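Local atomic coordinates of uncharacterized hypothetical protein (Bacteroides uniformis, PDB entry 4EIU), a protein that is of unknown function but belongs to the DUF3823 family, with an N-terminal domain of the transthyretin clan followed by a second beta-rich part. Residues V136-S141 with S194-L199; F167-S172 with E182-S187; I34-T39 with F53-D58. All blocks are in the same frame, centred on the assembly; numbering follows the deposited sequence.

Contact 1. Residues V136-S141 with S194-L199; sequences VTRGVS and SFEGLL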
loop_
_atom_site.group_PDB
_atom_site.type_symbol
_atom_site.label_atom_id
_atom_site.label_comp_id
_atom_site.label_asym_id
_atom_site.label_seq_id
_atom_site.Cartn_x
_atom_site.Cartn_y
_atom_site.Cartn_z
ATOM N N VAL A 136 -14.376 1.917 -3.527
ATOM C CA VAL A 136 -13.583 1.653 -2.322
ATOM C C VAL A 136 -14.370 0.824 -1.303
ATOM O O VAL A 136 -15.517 1.147 -0.946
ATOM C CB VAL A 136 -13.084 2.959 -1.675
ATOM C CG1 VAL A 136 -12.251 2.670 -0.411
ATOM C CG2 VAL A 136 -12.287 3.772 -2.696
ATOM N N THR A 137 -13.753 -0.246 -0.824
ATOM C CA THR A 137 -14.341 -1.065 0.261
ATOM C C THR A 137 -13.315 -1.353 1.342
ATOM O O THR A 137 -12.109 -1.250 1.114
ATOM C CB THR A 137 -14.914 -2.412 -0.269
ATOM O OG1 THR A 137 -13.928 -3.054 -1.076
ATOM C CG2 THR A 137 -16.210 -2.215 -1.112
ATOM N N ARG A 138 -13.784 -1.717 2.531
ATOM C CA ARG A 138 -12.889 -2.148 3.614
ATOM C C ARG A 138 -12.130 -3.420 3.241
ATOM O O ARG A 138 -12.722 -4.364 2.743
ATOM C CB ARG A 138 -13.690 -2.393 4.885
ATOM C CG ARG A 138 -14.357 -1.168 5.469
ATOM C CD ARG A 138 -13.342 -0.145 5.962
ATOM N NE ARG A 138 -14.001 1.027 6.534
ATOM C CZ ARG A 138 -13.348 2.121 6.925
ATOM N NH1 ARG A 138 -12.047 2.165 6.851
ATOM N NH2 ARG A 138 -13.988 3.173 7.422
ATOM N N GLY A 139 -10.828 -3.451 3.468
ATOM C CA GLY A 139 -10.047 -4.641 3.149
ATOM C C GLY A 139 -10.054 -5.628 4.315
ATOM O O GLY A 139 -9.722 -6.808 4.142
ATOM N N VAL A 140 -10.370 -5.122 5.507
ATOM C CA VAL A 140 -10.435 -5.892 6.744
ATOM C C VAL A 140 -11.590 -5.283 7.531
ATOM O O VAL A 140 -11.835 -4.068 7.430
ATOM C CB VAL A 140 -9.144 -5.757 7.546
ATOM C CG1 VAL A 140 -8.834 -4.294 7.881
ATOM C CG2 VAL A 140 -9.215 -6.602 8.804
ATOM N N SER A 141 -12.318 -6.101 8.281
ATOM C CA SER A 141 -13.464 -5.588 9.028
ATOM C C SER A 141 -13.010 -4.575 10.070
ATOM O O SER A 141 -11.915 -4.695 10.706
ATOM C CB SER A 141 -14.244 -6.707 9.713
ATOM O OG SER A 141 -13.486 -7.213 10.785
ATOM N N SER A 194 -17.191 11.223 6.464
ATOM C CA SER A 194 -18.219 11.412 5.410
ATOM C C SER A 194 -18.106 10.435 4.224
ATOM O O SER A 194 -18.995 10.373 3.396
ATOM C CB SER A 194 -18.176 12.843 4.878
ATOM O OG SER A 194 -16.875 13.090 4.366
ATOM N N PHE A 195 -17.014 9.686 4.117
ATOM C CA PHE A 195 -16.939 8.607 3.134
ATOM C C PHE A 195 -17.749 7.343 3.460
ATOM O O PHE A 195 -17.990 6.534 2.542
ATOM C CB PHE A 195 -15.486 8.152 2.912
ATOM C CG PHE A 195 -15.313 7.375 1.640
ATOM C CD1 PHE A 195 -15.196 8.040 0.428
ATOM C CD2 PHE A 195 -15.327 5.984 1.641
ATOM C CE1 PHE A 195 -15.084 7.339 -0.765
ATOM C CE2 PHE A 195 -15.194 5.273 0.457
ATOM C CZ PHE A 195 -15.077 5.957 -0.747
ATOM N N GLU A 196 -18.143 7.137 4.723
ATOM C CA GLU A 196 -18.812 5.883 5.134
ATOM C C GLU A 196 -19.953 5.476 4.217
ATOM O O GLU A 196 -20.053 4.321 3.815
ATOM C CB GLU A 196 -19.343 5.961 6.575
ATOM C CG GLU A 196 -18.297 5.842 7.661
ATOM C CD GLU A 196 -17.475 4.552 7.580
ATOM O OE1 GLU A 196 -18.048 3.440 7.674
ATOM O OE2 GLU A 196 -16.243 4.652 7.408
ATOM N N GLY A 197 -20.827 6.421 3.886
ATOM C CA GLY A 197 -21.924 6.140 2.964
ATOM C C GLY A 197 -21.516 5.793 1.537
ATOM O O GLY A 197 -22.342 5.331 0.767
ATOM N N LEU A 198 -20.250 6.015 1.168
ATOM C CA LEU A 198 -19.764 5.716 -0.187
ATOM C C LEU A 198 -19.001 4.391 -0.286
ATOM O O LEU A 198 -18.642 3.968 -1.388
ATOM C CB LEU A 198 -18.890 6.871 -0.717
ATOM C CG LEU A 198 -19.540 8.245 -0.888
ATOM C CD1 LEU A 198 -18.520 9.336 -1.177
ATOM C CD2 LEU A 198 -20.601 8.222 -1.982
ATOM N N LEU A 199 -18.738 3.736 0.851
ATOM C CA LEU A 199 -18.101 2.427 0.828
ATOM C C LEU A 199 -18.923 1.464 0.004
ATOM O O LEU A 199 -20.117 1.365 0.189
ATOM C CB LEU A 199 -17.879 1.866 2.243
ATOM C CG LEU A 199 -16.742 2.507 3.028
ATOM C CD1 LEU A 199 -16.921 2.175 4.509
ATOM C CD2 LEU A 199 -15.347 2.082 2.554
HETATM O O HOH W 1 -16.473 3.471 -3.065
HETATM O O HOH W 2 -16.642 0.947 7.711
#

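Contact 2. Residues F167-S172 with E182-S187; sequences FFVSYS and ERWSSS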
loop_
_atom_site.group_PDB
_atom_site.type_symbol
_atom_site.label_atom_id
_atom_site.label_comp_id
_atom_site.label_asym_id
_atom_site.label_seq_id
_atom_site.Cartn_x
_atom_site.Cartn_y
_atom_site.Cartn_z
ATOM N N PHE A 167 -6.832 9.855 -8.128
ATOM C CA PHE A 167 -6.835 9.382 -9.493
ATOM C C PHE A 167 -5.496 9.816 -10.089
ATOM O O PHE A 167 -5.325 10.958 -10.509
ATOM C CB PHE A 167 -8.045 9.967 -10.211
ATOM C CG PHE A 167 -8.273 9.453 -11.596
ATOM C CD1 PHE A 167 -8.291 8.103 -11.872
ATOM C CD2 PHE A 167 -8.555 10.345 -12.629
ATOM C CE1 PHE A 167 -8.553 7.647 -13.152
ATOM C CE2 PHE A 167 -8.814 9.893 -13.904
ATOM C CZ PHE A 167 -8.799 8.540 -14.169
ATOM N N PHE A 168 -4.518 8.907 -10.017
ATOM C CA PHE A 168 -3.178 9.164 -10.502
ATOM C C PHE A 168 -3.162 8.962 -12.012
ATOM O O PHE A 168 -3.695 7.981 -12.529
ATOM C CB PHE A 168 -2.149 8.248 -9.838
ATOM C CG PHE A 168 -1.950 8.503 -8.363
ATOM C CD1 PHE A 168 -1.495 9.736 -7.905
ATOM C CD2 PHE A 168 -2.161 7.487 -7.431
ATOM C CE1 PHE A 168 -1.285 9.956 -6.544
ATOM C CE2 PHE A 168 -1.962 7.703 -6.071
ATOM C CZ PHE A 168 -1.506 8.927 -5.626
ATOM N N VAL A 169 -2.569 9.917 -12.716
ATOM C CA VAL A 169 -2.406 9.827 -14.164
ATOM C C VAL A 169 -0.937 10.055 -14.487
ATOM O O VAL A 169 -0.302 10.965 -13.937
ATOM C CB VAL A 169 -3.311 10.857 -14.867
ATOM C CG1 VAL A 169 -3.088 10.859 -16.373
ATOM C CG2 VAL A 169 -4.773 10.576 -14.535
ATOM N N SER A 170 -0.388 9.215 -15.358
ATOM C CA SER A 170 1.010 9.323 -15.752
ATOM C C SER A 170 1.216 8.775 -17.169
ATOM O O SER A 170 0.500 7.865 -17.613
ATOM C CB SER A 170 1.871 8.542 -14.763
ATOM O OG SER A 170 3.256 8.727 -14.975
ATOM N N TYR A 171 2.195 9.329 -17.883
ATOM C CA TYR A 171 2.664 8.701 -19.116
ATOM C C TYR A 171 3.286 7.325 -18.823
ATOM O O TYR A 171 3.289 6.444 -19.693
ATOM C CB TYR A 171 3.679 9.588 -19.846
ATOM C CG TYR A 171 3.094 10.754 -20.607
ATOM C CD1 TYR A 171 2.066 10.563 -21.531
ATOM C CD2 TYR A 171 3.605 12.052 -20.458
ATOM C CE1 TYR A 171 1.553 11.626 -22.275
ATOM C CE2 TYR A 171 3.093 13.123 -21.195
ATOM C CZ TYR A 171 2.066 12.904 -22.103
ATOM O OH TYR A 171 1.533 13.949 -22.854
ATOM N N SER A 172 3.788 7.123 -17.604
ATOM C CA SER A 172 4.482 5.884 -17.269
ATOM C C SER A 172 3.545 4.794 -16.753
ATOM O O SER A 172 2.614 5.060 -15.951
ATOM C CB SER A 172 5.575 6.145 -16.243
ATOM O OG SER A 172 6.031 4.908 -15.727
ATOM N N GLU A 182 1.290 15.614 -12.147
ATOM C CA GLU A 182 0.489 16.634 -11.458
ATOM C C GLU A 182 -0.339 17.549 -12.362
ATOM O O GLU A 182 -1.164 18.317 -11.867
ATOM C CB GLU A 182 1.395 17.472 -10.565
ATOM C CG GLU A 182 2.064 16.642 -9.470
ATOM C CD GLU A 182 2.081 17.335 -8.132
ATOM O OE1 GLU A 182 2.200 18.571 -8.103
ATOM O OE2 GLU A 182 1.973 16.636 -7.098
ATOM N N ARG A 183 -0.143 17.479 -13.676
ATOM C CA ARG A 183 -1.017 18.223 -14.597
ATOM C C ARG A 183 -2.426 17.615 -14.638
ATOM O O ARG A 183 -3.435 18.322 -14.822
ATOM C CB ARG A 183 -0.440 18.204 -16.021
ATOM C CG ARG A 183 0.918 18.872 -16.180
ATOM C CD ARG A 183 1.455 18.730 -17.606
ATOM N NE ARG A 183 2.000 17.387 -17.844
ATOM C CZ ARG A 183 2.875 17.079 -18.803
ATOM N NH1 ARG A 183 3.348 18.007 -19.641
ATOM N NH2 ARG A 183 3.302 15.826 -18.924
ATOM N N TRP A 184 -2.480 16.291 -14.500
ATOM C CA TRP A 184 -3.691 15.522 -14.785
ATOM C C TRP A 184 -4.174 14.679 -13.632
ATOM O O TRP A 184 -5.350 14.321 -13.586
ATOM C CB TRP A 184 -3.448 14.630 -16.000
ATOM C CG TRP A 184 -2.917 15.385 -17.195
ATOM C CD1 TRP A 184 -3.463 16.515 -17.795
ATOM C CD2 TRP A 184 -1.714 15.068 -17.987
ATOM N NE1 TRP A 184 -2.698 16.916 -18.869
ATOM C CE2 TRP A 184 -1.633 16.089 -19.036
ATOM C CE3 TRP A 184 -0.729 14.079 -17.925
ATOM C CZ2 TRP A 184 -0.609 16.100 -19.981
ATOM C CZ3 TRP A 184 0.295 14.092 -18.881
ATOM C CH2 TRP A 184 0.353 15.085 -19.887
ATOM N N SER A 185 -3.283 14.340 -12.718
ATOM C CA SER A 185 -3.686 13.613 -11.511
ATOM C C SER A 185 -4.719 14.451 -10.730
ATOM O O SER A 185 -4.703 15.692 -10.779
ATOM C CB SER A 185 -2.469 13.276 -10.649
ATOM O OG SER A 185 -1.617 12.367 -11.337
ATOM N N SER A 186 -5.644 13.769 -10.062
ATOM C CA SER A 186 -6.702 14.435 -9.341
ATOM C C SER A 186 -6.974 13.721 -8.043
ATOM O O SER A 186 -6.388 12.671 -7.754
ATOM C CB SER A 186 -7.978 14.527 -10.187
ATOM O OG SER A 186 -8.631 13.272 -10.346
ATOM N N SER A 187 -7.856 14.304 -7.246
ATOM C CA SER A 187 -8.249 13.671 -6.012
ATOM C C SER A 187 -9.571 14.196 -5.469
ATOM O O SER A 187 -10.088 15.214 -5.949
ATOM C CB SER A 187 -7.105 13.783 -4.997
ATOM O OG SER A 187 -6.880 15.108 -4.591
#

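Contact 3. Residues I34-T39 with F53-D58; sequences IRVRLT and FYCMMD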
loop_
_atom_site.group_PDB
_atom_site.type_symbol
_atom_site.label_atom_id
_atom_site.label_comp_id
_atom_site.label_asym_id
_atom_site.label_seq_id
_atom_site.Cartn_x
_atom_site.Cartn_y
_atom_site.Cartn_z
ATOM N N ILE A 34 5.251 -0.434 0.260
ATOM C CA ILE A 34 5.410 -1.534 1.228
ATOM C C ILE A 34 6.891 -1.731 1.498
ATOM O O ILE A 34 7.656 -2.182 0.609
ATOM C CB ILE A 34 4.782 -2.858 0.760
ATOM C CG1 ILE A 34 3.297 -2.711 0.482
ATOM C CG2 ILE A 34 5.104 -3.980 1.782
ATOM C CD1 ILE A 34 2.632 -3.947 -0.127
ATOM N N ARG A 35 7.274 -1.335 2.703
ATOM C CA ARG A 35 8.649 -1.369 3.204
ATOM C C ARG A 35 9.064 -2.732 3.687
ATOM O O ARG A 35 8.304 -3.391 4.400
ATOM C CB ARG A 35 8.830 -0.342 4.315
ATOM C CG ARG A 35 10.273 -0.006 4.663
ATOM C CD ARG A 35 10.351 0.965 5.817
ATOM N NE ARG A 35 9.994 0.266 7.059
ATOM C CZ ARG A 35 9.945 0.827 8.261
ATOM N NH1 ARG A 35 10.226 2.122 8.435
ATOM N NH2 ARG A 35 9.572 0.085 9.302
ATOM N N VAL A 36 10.296 -3.112 3.365
ATOM C CA VAL A 36 10.866 -4.396 3.766
ATOM C C VAL A 36 12.168 -4.105 4.516
ATOM O O VAL A 36 13.078 -3.421 4.009
ATOM C CB VAL A 36 11.149 -5.318 2.545
ATOM C CG1 VAL A 36 11.608 -6.706 3.008
ATOM C CG2 VAL A 36 9.896 -5.414 1.644
ATOM N N ARG A 37 12.275 -4.677 5.716
ATOM C CA ARG A 37 13.452 -4.514 6.587
ATOM C C ARG A 37 13.969 -5.867 7.025
ATOM O O ARG A 37 13.245 -6.651 7.711
ATOM C CB ARG A 37 13.055 -3.649 7.812
ATOM C CG ARG A 37 14.098 -3.558 8.907
ATOM C CD ARG A 37 13.681 -2.582 9.998
ATOM N NE ARG A 37 13.619 -1.220 9.476
ATOM C CZ ARG A 37 13.159 -0.192 10.167
ATOM N NH1 ARG A 37 12.774 -0.371 11.427
ATOM N NH2 ARG A 37 13.119 1.023 9.622
ATOM N N LEU A 38 15.214 -6.118 6.657
ATOM C CA LEU A 38 15.930 -7.338 6.952
ATOM C C LEU A 38 16.978 -7.055 8.014
ATOM O O LEU A 38 17.917 -6.297 7.781
ATOM C CB LEU A 38 16.620 -7.879 5.672
ATOM C CG LEU A 38 15.779 -8.009 4.365
ATOM C CD1 LEU A 38 16.596 -8.471 3.137
ATOM C CD2 LEU A 38 14.578 -8.903 4.546
ATOM N N THR A 39 16.841 -7.705 9.171
ATOM C CA THR A 39 17.818 -7.625 10.263
ATOM C C THR A 39 18.442 -8.988 10.474
ATOM O O THR A 39 17.731 -9.974 10.682
ATOM C CB THR A 39 17.122 -7.194 11.563
ATOM O OG1 THR A 39 16.262 -6.096 11.286
ATOM C CG2 THR A 39 18.091 -6.777 12.658
ATOM N N PHE A 53 13.973 -1.407 1.961
ATOM C CA PHE A 53 13.687 -1.371 0.517
ATOM C C PHE A 53 12.230 -1.614 0.306
ATOM O O PHE A 53 11.517 -1.899 1.280
ATOM C CB PHE A 53 14.604 -2.295 -0.299
ATOM C CG PHE A 53 14.465 -3.753 0.010
ATOM C CD1 PHE A 53 15.262 -4.343 0.985
ATOM C CD2 PHE A 53 13.598 -4.556 -0.704
ATOM C CE1 PHE A 53 15.152 -5.697 1.271
ATOM C CE2 PHE A 53 13.454 -5.897 -0.379
ATOM C CZ PHE A 53 14.244 -6.477 0.602
ATOM N N TYR A 54 11.768 -1.430 -0.931
ATOM C CA TYR A 54 10.333 -1.377 -1.224
ATOM C C TYR A 54 9.897 -2.401 -2.283
ATOM O O TYR A 54 10.653 -2.723 -3.235
ATOM C CB TYR A 54 9.938 0.062 -1.578
ATOM C CG TYR A 54 10.125 0.950 -0.404
ATOM C CD1 TYR A 54 11.355 1.550 -0.149
ATOM C CD2 TYR A 54 9.093 1.163 0.506
ATOM C CE1 TYR A 54 11.548 2.311 0.983
ATOM C CE2 TYR A 54 9.293 1.932 1.642
ATOM C CZ TYR A 54 10.526 2.506 1.867
ATOM O OH TYR A 54 10.714 3.239 3.006
ATOM N N CYS A 55 8.712 -2.966 -2.059
ATOM C CA CYS A 55 8.020 -3.797 -3.037
ATOM C C CYS A 55 7.801 -3.054 -4.371
ATOM O O CYS A 55 7.616 -1.843 -4.417
ATOM C CB CYS A 55 6.664 -4.251 -2.560
ATOM S SG CYS A 55 6.727 -5.368 -1.142
HETATM N N MSE A 56 7.766 -3.838 -5.421
HETATM C CA MSE A 56 7.240 -3.418 -6.715
HETATM C C MSE A 56 5.757 -3.271 -6.623
HETATM O O MSE A 56 5.093 -3.767 -5.684
HETATM C CB MSE A 56 7.679 -4.413 -7.819
HETATM C CG MSE A 56 9.224 -4.437 -8.015
HETATM SE SE MSE A 56 9.704 -5.740 -9.356
HETATM C CE MSE A 56 9.649 -7.181 -8.116
HETATM N N MSE A 57 5.205 -2.636 -7.632
HETATM C CA MSE A 57 3.776 -2.272 -7.609
HETATM C C MSE A 57 2.853 -3.450 -7.477
HETATM O O MSE A 57 1.718 -3.264 -7.061
HETATM C CB MSE A 57 3.393 -1.492 -8.884
HETATM C CG MSE A 57 3.535 -2.216 -10.146
HETATM SE SE MSE A 57 3.400 -0.837 -11.610
HETATM C CE MSE A 57 1.546 -0.415 -11.377
ATOM N N ASP A 58 3.332 -4.633 -7.867
ATOM C CA ASP A 58 2.537 -5.876 -7.821
ATOM C C ASP A 58 2.518 -6.586 -6.445
ATOM O O ASP A 58 1.940 -7.639 -6.285
ATOM C CB ASP A 58 2.977 -6.809 -8.965
ATOM C CG ASP A 58 4.333 -7.462 -8.725
ATOM O OD1 ASP A 58 5.063 -7.136 -7.773
ATOM O OD2 ASP A 58 4.678 -8.302 -9.547
HETATM O O HOH W 3 6.458 -0.477 -2.342
#

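Contact 1. Residues V136-S141 with S194-L199
At the edge of the Arg138 guanidinium lies the carboxylate of Glu196, the two planes only 24° apart. NH2 of Arg138 and OE2 of Glu196, 2.7 Å apart, form a salt bridge whose hydrogen bond is weak, bent to 128° at the hydrogen. The arginine chain is bent at chi2 (-66°), which places CD, and leads on from there to Glu196. Water 2 adds a second link, accepting from NE of Arg138 and donating to OE1 of Glu196. Leu199 CD1 approaches NE of Arg138 obliquely at 3.7 Å, giving the charged arm an apolar neighbour.

The Phe195 ring carries Leu198 CB over the centre of one face, 3.8 Å above the plane, and Leu199 CD2 at its edge; the same CD2 reaches Val136 O and Thr137 CA across the contact. Val136 comes in obliquely, its CB 3.7 Å from CZ of Phe195. On the backbone side, Leu199 CA makes a C-H···O contact of 3.4 Å with Val136 O, and water 1 bridges Val136 N to Leu198 O.

The loop with the 3-10 segment 196-198 thus lies against the end of strand 129-138, just before strand 202-206 joins that strand's sheet; Val136 already bonds the backbone of Gly200. Val136 and Phe195 both reach Ile165 of strand 162-170, in the four-stranded sheet, and Val136 also touches Ala223 of strand 216-225, while Arg138 NH1 bonds Leu160 O.

Contact 2. Residues F167-S172 with E182-S187
A beta-hairpin with a long connecting loop brings Phe167-Ser172 against Glu182-Ser187: strand 162-170 runs antiparallel to strand 186-189, which forms one margin of a four-stranded sheet. Phe167 and Ser186 make a hydrogen-bonded pair. Phe167 N reaches Ser186 O at 2.9 Å, and Ser186 N returns a bond to Phe167 O at 2.9 Å.

One residue earlier on the second segment the backbone ladder gives way to a side chain. Ser185 OG, placed beside its own backbone N (chi1 -65°), accepts from Val169 N at 3.0 Å in an almost straight bond of 177°. The same OG bonds Asp181 O in the connecting loop, and the backbones of Val169 and Asp181 are bonded as well, so strand and loop are tied both through this serine and through the backbone.

Val169 and Trp184 cross at about a right angle, CG1 of Val169 resting 3.8 Å from CB of Trp184. Further out, the indole turns its edge to the face of Tyr171 in an offset edge-to-face pair, with ring centroids 5.2 Å apart and planes at 81°. CH2 of Trp184 makes the close approach, 3.4 Å from OH of Tyr171. Arg183, whose NH2 is held in a salt bridge by Asp181, comes crosswise to the tyrosine, and Arg215 adds a cation-pi contact to the same ring.

Phe167 and Val169 also lean on Val219 of strand 216-225, the next strand of the sheet. At the Phe167 end, Ser186 OG, which bonds Gln206 O, meets the edge of the phenyl ring and lies 3.4 Å from CB of Phe167.

Contact 3. Residues I34-T39 with F53-D58
Phe53 lays one face of its ring against Val36 across an antiparallel strand pair at the margin of the five-stranded sheet of the N-terminal domain, a family domain of the transthyretin clan. Val36 CB stands 3.9 Å from the centroid of the Phe53 ring and 18° off its normal, the geometry of a CH-pi contact. A chi1 of 64° sets CG of Phe53 between its backbone N and carbonyl carbon, and the ring carries on from there over Val36. Leu38 takes the edge instead: its CD1 lies near the ring plane, 3.6 Å from CE1 of Phe53.

On the other face of the sheet Tyr54 and Arg35 cross obliquely. CE2 of Tyr54 is 3.5 Å from CB of Arg35 and also meets its CG, while CG and CD of Arg35 both meet the phenol OH. The guanidinium leads away to a salt bridge with Asp76. NH2 of Arg37 sits over one face of it, toward the rim, and Asp52, salt-bridged to Arg37, would probably temper the repulsion between the two charges.

Cys55 returns to the side of Val36, with SG 3.6 Å from CG2 of Ile34. Phe61 of strand 60-63 touches both Val36 and Cys55.

Three backbone bonds fix the register. Val36 and Phe53 exchange a pair, N of Val36 to O of Phe53 at 2.7 Å and N of Phe53 to O of Val36 at 3.0 Å, while Arg35 and Tyr54 form the non-hydrogen-bonded pair. The third runs from Cys55 N to Ile34 O. Tyr54 N instead bonds a PEG molecule, probably from the crystallisation liquor. Beyond the last rung, water 3 takes over, accepting from Ile34 N at 2.9 Å and donating to Cys55 O at 2.7 Å.

Along the chain contact 3 closes first, within the N-terminal DUF3823 domain, and contacts 1 and 2 follow in the later beta-rich part. There contact 2 is nested inside the loop closed by contact 1: strands 162-170 and 186-189 both lie between residues 136-141 and 194-199. The two belong to different sheets, strand 129-138 to the three-stranded one and strand 162-170 to the four-stranded one, and their centres are 23 Å apart. The centres of contacts 1 and 3 are 26 Å apart, on opposite sides of the chain's centre; those of contacts 2 and 3 are 24 Å apart. None touches another; contacts 2 and 3 lie at outer strands, contact 1 at the end of strand 129-138.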